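PDB 5TGN: SnoaL-like domain-containing protein from Sphaerobacter thermophilus, which is of unknown function but belongs to the NTF2-like superfamily, whose cone-shaped alpha+beta fold often encloses a small-molecule pocket. Local coordinates for residues D32-A37 against V42-D47; W92-D97 against R102-N107. All coordinates share one frame; numbering follows the deposited sequence.

Contact 1: D32-A37 against V42-D47; sequences DGEIIA and VYRGWD
Strands 33-37 and 42-44 pair as an antiparallel beta hairpin at the edge of this chain's curved NTF2-like sheet, Ile35 lying opposite Tyr43; Val42 carries backbone bonds on to a third subunit. Backbone bonds set the register. Ile35 and Tyr43 exchange two, Tyr43 N to Ile35 O being 2.8 Å, and Gly45 N gives a nearly straight third to Gly33 O. Gly45 stands at the N-cap of helix 46-54; at its positive phi (91°) a CB would collide with the carbonyl oxygen of Arg44, a conformation glycine accepts readily.

Apolar contacts divide between the two faces. Ile35 and Tyr43 turn to the face covered by helix 46-54, where Phe52 meets the tyrosine ring. On the other face Ile36 CG2 lies 4.1 Å from Val42 CG2, the two branched side chains running side by side, and Val39 of a second subunit packs on Ile36.

The charged pair shares that second face. Glu34 and Arg44 run alongside each other, carboxylate and guanidinium planes 59° apart. OE2 of Glu34 goes to Arg103; a bend at chi3 of Arg44 (-67°) brings NH1 obliquely to Glu34 OE1, a salt bridge modelled at 2.4 Å, unusually short and doubtful in its exact length.

Contact 2: W92-D97 against R102-N107; sequences WIFDVD and RRLTIN
Leu104 carries its CG away from the backbone N (chi1 161°), which tilts CD1 toward strand 92-97 and sets it over the ring of Phe94, whose own CG lies beside its backbone N (chi1 -62°). The methyl sits almost on the ring normal, 3.8 Å from the centroid, a CH-pi contact over the face. The same CD1 meets the Trp92 ring at its edge, in plane, and lies 3.8 Å from Trp92 CB; one branched leucine thus serves two aromatic neighbours. Ile106 CG1 approaches Trp92 CD1 from an oblique direction. An alanine in place of Phe94 would probably open a gap over Leu104 CD1 and leave that methyl without its aromatic face.

The opposite face is mixed: Ile93 lies there beside Asn107, while Asp95, Thr105 and Arg103 meet through water. Water 1 donates to Ile93 O and to Asp95 OD2 and accepts from Thr105 OG1. Asp95 OD2 and Arg103 NH1 are 4.7 Å apart and are bridged by water 2; Arg103 instead forms salt bridges with Glu34 and with Glu91 of a second subunit. Aspartate, short and able to accept from both waters, suits this place.

Antiparallel backbone bonds tie the hairpin together, including the mutual pair of Ile93 and Thr105. At its turn end Arg102 and Arg103 both face Asp95 in a classic beta bulge: Asp95 O accepts from Arg102 N at 2.7 Å and from Arg103 N at 3.2 Å.

Strand 73-81 flanks 88-97, and strand 33-37 flanks 100-108. Helix 6-18 covers Phe94 and Leu104, Tyr13 meeting the Phe94 ring, while Trp92 packs on strand 60-69.

In the fold
Contacts 1 and 2 are neighbouring hairpins of one sheet, though strands 60-69 and 73-81 come between them in the chain. Their centres are about 10 Å apart, and they join where strands 33-37 and 100-108 lie side by side in parallel. Probable backbone hydrogen bonds stitch the seam, Ile36 N to Leu104 O and Glu34 O to Leu104 N, each 2.8 Å. On the helix-covered face Ile35 CG2 packs against Ile106 CD1 at 3.7 Å, so the apolar layer runs on from one hairpin to its neighbour. A bound glycerol, probably from the crystallisation liquor, lies about 4 Å from the Ile106 side chain, consistent with a pocket near there. On the other face both contacts reach the second subunit.

Contact 1: D32-A37 against V42-D47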
loop_
_atom_site.group_PDB
_atom_site.type_symbol
_atom_site.label_atom_id
_atom_site.label_comp_id
_atom_site.label_asym_id
_atom_site.label_seq_id
_atom_site.Cartn_x
_atom_site.Cartn_y
_atom_site.Cartn_z
ATOM N N ASP A 32 13.203 5.279 18.420
ATOM C CA ASP A 32 13.144 4.050 17.639
ATOM C C ASP A 32 11.711 3.609 17.370
ATOM O O ASP A 32 11.475 2.429 17.113
ATOM C CB ASP A 32 13.929 2.939 18.343
ATOM C CG ASP A 32 13.504 2.750 19.784
ATOM O OD1 ASP A 32 12.674 3.546 20.262
ATOM O OD2 ASP A 32 14.013 1.824 20.453
ATOM N N GLY A 33 10.752 4.531 17.436
ATOM C CA GLY A 33 9.377 4.203 17.125
ATOM C C GLY A 33 9.211 4.010 15.629
ATOM O O GLY A 33 10.099 4.315 14.832
ATOM N N GLU A 34 8.059 3.484 15.228
ATOM C CA GLU A 34 7.908 3.179 13.817
ATOM C C GLU A 34 6.453 3.229 13.375
ATOM O O GLU A 34 5.520 3.049 14.168
ATOM C CB GLU A 34 8.477 1.798 13.497
ATOM C CG GLU A 34 7.684 0.701 14.145
ATOM C CD GLU A 34 8.357 -0.648 14.040
ATOM O OE1 GLU A 34 9.602 -0.687 13.879
ATOM O OE2 GLU A 34 7.640 -1.673 14.135
ATOM N N ILE A 35 6.285 3.400 12.064
ATOM C CA ILE A 35 4.999 3.222 11.397
ATOM C C ILE A 35 5.112 2.018 10.475
ATOM O O ILE A 35 6.087 1.894 9.722
ATOM C CB ILE A 35 4.599 4.461 10.588
ATOM C CG1 ILE A 35 4.426 5.668 11.511
ATOM C CG2 ILE A 35 3.307 4.188 9.807
ATOM C CD1 ILE A 35 4.041 6.934 10.750
ATOM N N ILE A 36 4.132 1.126 10.537
ATOM C CA ILE A 36 4.030 0.018 9.583
ATOM C C ILE A 36 2.859 0.347 8.678
ATOM O O ILE A 36 1.734 0.560 9.162
ATOM C CB ILE A 36 3.803 -1.332 10.276
ATOM C CG1 ILE A 36 4.723 -1.484 11.499
ATOM C CG2 ILE A 36 3.959 -2.492 9.247
ATOM C CD1 ILE A 36 4.863 -2.980 12.013
ATOM N N ALA A 37 3.104 0.380 7.389
ATOM C CA ALA A 37 2.062 0.850 6.488
ATOM C C ALA A 37 2.122 -0.015 5.243
ATOM O O ALA A 37 3.080 -0.780 5.089
ATOM C CB ALA A 37 2.271 2.341 6.160
ATOM N N VAL A 42 8.087 -0.416 6.759
ATOM C CA VAL A 42 8.302 -0.044 8.146
ATOM C C VAL A 42 9.157 1.218 8.145
ATOM O O VAL A 42 10.328 1.186 7.755
ATOM C CB VAL A 42 8.965 -1.172 8.946
ATOM C CG1 VAL A 42 9.269 -0.703 10.401
ATOM C CG2 VAL A 42 8.078 -2.457 8.915
ATOM N N TYR A 43 8.584 2.325 8.596
ATOM C CA TYR A 43 9.309 3.593 8.686
ATOM C C TYR A 43 9.768 3.737 10.129
ATOM O O TYR A 43 8.963 4.051 11.003
ATOM C CB TYR A 43 8.414 4.745 8.244
ATOM C CG TYR A 43 8.096 4.598 6.777
ATOM C CD1 TYR A 43 8.979 5.089 5.813
ATOM C CD2 TYR A 43 6.951 3.900 6.353
ATOM C CE1 TYR A 43 8.719 4.918 4.468
ATOM C CE2 TYR A 43 6.687 3.718 5.001
ATOM C CZ TYR A 43 7.567 4.244 4.064
ATOM O OH TYR A 43 7.332 4.075 2.721
ATOM N N ARG A 44 11.063 3.516 10.390
ATOM C CA ARG A 44 11.576 3.536 11.755
ATOM C C ARG A 44 12.371 4.810 12.017
ATOM O O ARG A 44 13.275 5.160 11.249
ATOM C CB ARG A 44 12.448 2.317 12.072
ATOM C CG ARG A 44 12.966 2.371 13.597
ATOM C CD ARG A 44 13.638 1.069 14.085
ATOM N NE ARG A 44 12.689 -0.042 14.184
ATOM C CZ ARG A 44 12.523 -0.965 13.235
ATOM N NH1 ARG A 44 11.635 -1.943 13.386
ATOM N NH2 ARG A 44 13.248 -0.907 12.119
ATOM N N GLY A 45 12.040 5.490 13.103
ATOM C CA GLY A 45 12.747 6.707 13.452
ATOM C C GLY A 45 12.096 7.948 12.865
ATOM O O GLY A 45 11.325 7.899 11.903
ATOM N N TRP A 46 12.465 9.090 13.445
ATOM C CA TRP A 46 11.769 10.344 13.174
ATOM C C TRP A 46 11.856 10.767 11.698
ATOM O O TRP A 46 10.858 11.193 11.097
ATOM C CB TRP A 46 12.343 11.410 14.104
ATOM C CG TRP A 46 12.109 11.145 15.593
ATOM C CD1 TRP A 46 10.926 10.801 16.180
ATOM C CD2 TRP A 46 13.085 11.218 16.673
ATOM N NE1 TRP A 46 11.088 10.673 17.538
ATOM C CE2 TRP A 46 12.400 10.923 17.870
ATOM C CE3 TRP A 46 14.467 11.507 16.736
ATOM C CZ2 TRP A 46 13.052 10.904 19.126
ATOM C CZ3 TRP A 46 15.128 11.491 17.996
ATOM C CH2 TRP A 46 14.420 11.191 19.167
ATOM N N ASP A 47 13.039 10.699 11.096
ATOM C CA ASP A 47 13.147 11.176 9.715
ATOM C C ASP A 47 12.315 10.319 8.776
ATOM O O ASP A 47 11.646 10.847 7.879
ATOM C CB ASP A 47 14.600 11.191 9.245
ATOM C CG ASP A 47 15.429 12.293 9.907
ATOM O OD1 ASP A 47 14.940 13.428 10.076
ATOM O OD2 ASP A 47 16.587 12.021 10.228
#

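Contact 2: W92-D97 against R102-N107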
loop_
_atom_site.group_PDB
_atom_site.type_symbol
_atom_site.label_atom_id
_atom_site.label_comp_id
_atom_site.label_asym_id
_atom_site.label_seq_id
_atom_site.Cartn_x
_atom_site.Cartn_y
_atom_site.Cartn_z
ATOM N N TRP A 92 -6.157 2.832 12.661
ATOM C CA TRP A 92 -4.848 3.187 13.215
ATOM C C TRP A 92 -4.690 2.466 14.550
ATOM O O TRP A 92 -5.504 2.657 15.458
ATOM C CB TRP A 92 -4.723 4.701 13.429
ATOM C CG TRP A 92 -4.689 5.541 12.172
ATOM C CD1 TRP A 92 -3.572 5.964 11.480
ATOM C CD2 TRP A 92 -5.819 6.109 11.490
ATOM N NE1 TRP A 92 -3.949 6.734 10.399
ATOM C CE2 TRP A 92 -5.321 6.834 10.383
ATOM C CE3 TRP A 92 -7.202 6.070 11.709
ATOM C CZ2 TRP A 92 -6.167 7.523 9.493
ATOM C CZ3 TRP A 92 -8.037 6.746 10.828
ATOM C CH2 TRP A 92 -7.513 7.456 9.724
ATOM N N ILE A 93 -3.657 1.642 14.682
ATOM C CA ILE A 93 -3.408 0.921 15.939
ATOM C C ILE A 93 -2.141 1.499 16.542
ATOM O O ILE A 93 -1.067 1.335 15.964
ATOM C CB ILE A 93 -3.259 -0.594 15.726
ATOM C CG1 ILE A 93 -4.493 -1.165 15.000
ATOM C CG2 ILE A 93 -2.998 -1.323 17.084
ATOM C CD1 ILE A 93 -4.315 -2.648 14.578
ATOM N N PHE A 94 -2.253 2.166 17.700
ATOM C CA PHE A 94 -1.121 2.811 18.369
ATOM C C PHE A 94 -0.685 1.957 19.558
ATOM O O PHE A 94 -1.500 1.681 20.450
ATOM C CB PHE A 94 -1.492 4.199 18.898
ATOM C CG PHE A 94 -1.888 5.185 17.863
ATOM C CD1 PHE A 94 -0.963 6.118 17.381
ATOM C CD2 PHE A 94 -3.199 5.244 17.403
ATOM C CE1 PHE A 94 -1.342 7.077 16.425
ATOM C CE2 PHE A 94 -3.579 6.177 16.425
ATOM C CZ PHE A 94 -2.667 7.085 15.936
ATOM N N ASP A 95 0.589 1.550 19.584
ATOM C CA ASP A 95 1.212 0.982 20.786
ATOM C C ASP A 95 2.055 2.067 21.449
ATOM O O ASP A 95 2.944 2.641 20.807
ATOM C CB ASP A 95 2.084 -0.240 20.449
ATOM C CG ASP A 95 1.295 -1.345 19.741
ATOM O OD1 ASP A 95 0.307 -1.839 20.334
ATOM O OD2 ASP A 95 1.636 -1.707 18.584
ATOM N N VAL A 96 1.793 2.329 22.732
ATOM C CA VAL A 96 2.354 3.471 23.447
ATOM C C VAL A 96 3.138 2.963 24.646
ATOM O O VAL A 96 2.711 2.024 25.327
ATOM C CB VAL A 96 1.244 4.453 23.886
ATOM C CG1 VAL A 96 1.776 5.528 24.866
ATOM C CG2 VAL A 96 0.557 5.044 22.654
ATOM N N ASP A 97 4.293 3.577 24.894
ATOM C CA ASP A 97 5.047 3.308 26.105
ATOM C C ASP A 97 5.813 4.565 26.493
ATOM O O ASP A 97 6.343 5.267 25.631
ATOM C CB ASP A 97 6.004 2.120 25.923
ATOM C CG ASP A 97 6.422 1.495 27.258
ATOM O OD1 ASP A 97 5.757 1.759 28.282
ATOM O OD2 ASP A 97 7.409 0.728 27.289
ATOM N N ARG A 102 5.358 3.855 20.345
ATOM C CA ARG A 102 6.383 2.906 19.938
ATOM C C ARG A 102 6.092 2.371 18.545
ATOM O O ARG A 102 7.015 2.151 17.752
ATOM C CB ARG A 102 6.478 1.764 20.947
ATOM C CG ARG A 102 7.050 2.248 22.287
ATOM C CD ARG A 102 7.888 1.191 23.015
ATOM N NE ARG A 102 8.876 0.580 22.133
ATOM C CZ ARG A 102 10.031 1.146 21.799
ATOM N NH1 ARG A 102 10.866 0.518 20.985
ATOM N NH2 ARG A 102 10.346 2.340 22.276
ATOM N N ARG A 103 4.824 2.144 18.229
ATOM C CA ARG A 103 4.512 1.651 16.907
ATOM C C ARG A 103 3.118 2.107 16.520
ATOM O O ARG A 103 2.191 2.080 17.339
ATOM C CB ARG A 103 4.611 0.121 16.831
ATOM C CG ARG A 103 4.060 -0.473 15.503
ATOM C CD ARG A 103 3.924 -1.997 15.663
ATOM N NE ARG A 103 5.204 -2.694 15.556
ATOM C CZ ARG A 103 5.376 -3.990 15.810
ATOM N NH1 ARG A 103 4.352 -4.722 16.236
ATOM N NH2 ARG A 103 6.559 -4.564 15.616
ATOM N N LEU A 104 2.982 2.544 15.270
ATOM C CA LEU A 104 1.671 2.800 14.689
ATOM C C LEU A 104 1.511 1.866 13.497
ATOM O O LEU A 104 2.360 1.849 12.598
ATOM C CB LEU A 104 1.518 4.273 14.279
ATOM C CG LEU A 104 0.393 4.546 13.267
ATOM C CD1 LEU A 104 -0.960 4.259 13.864
ATOM C CD2 LEU A 104 0.504 5.980 12.728
ATOM N N THR A 105 0.457 1.046 13.513
ATOM C CA THR A 105 0.137 0.162 12.388
ATOM C C THR A 105 -1.085 0.733 11.674
ATOM O O THR A 105 -2.077 1.074 12.325
ATOM C CB THR A 105 -0.154 -1.268 12.875
ATOM O OG1 THR A 105 1.008 -1.826 13.515
ATOM C CG2 THR A 105 -0.569 -2.184 11.713
ATOM N N ILE A 106 -1.027 0.843 10.352
ATOM C CA ILE A 106 -2.103 1.485 9.595
ATOM C C ILE A 106 -2.724 0.445 8.665
ATOM O O ILE A 106 -2.105 0.042 7.675
ATOM C CB ILE A 106 -1.605 2.706 8.808
ATOM C CG1 ILE A 106 -0.824 3.626 9.749
ATOM C CG2 ILE A 106 -2.807 3.479 8.181
ATOM C CD1 ILE A 106 -0.251 4.874 9.035
ATOM N N ASN A 107 -3.943 0.017 8.976
ATOM C CA ASN A 107 -4.649 -1.000 8.193
ATOM C C ASN A 107 -5.764 -0.342 7.398
ATOM O O ASN A 107 -6.610 0.350 7.976
ATOM C CB ASN A 107 -5.270 -2.065 9.091
ATOM C CG ASN A 107 -4.238 -2.921 9.810
ATOM O OD1 ASN A 107 -3.287 -3.407 9.211
ATOM N ND2 ASN A 107 -4.463 -3.156 11.089
HETATM O O HOH W 1 0.631 -0.892 16.117
HETATM O O HOH W 2 1.924 -4.176 17.574
#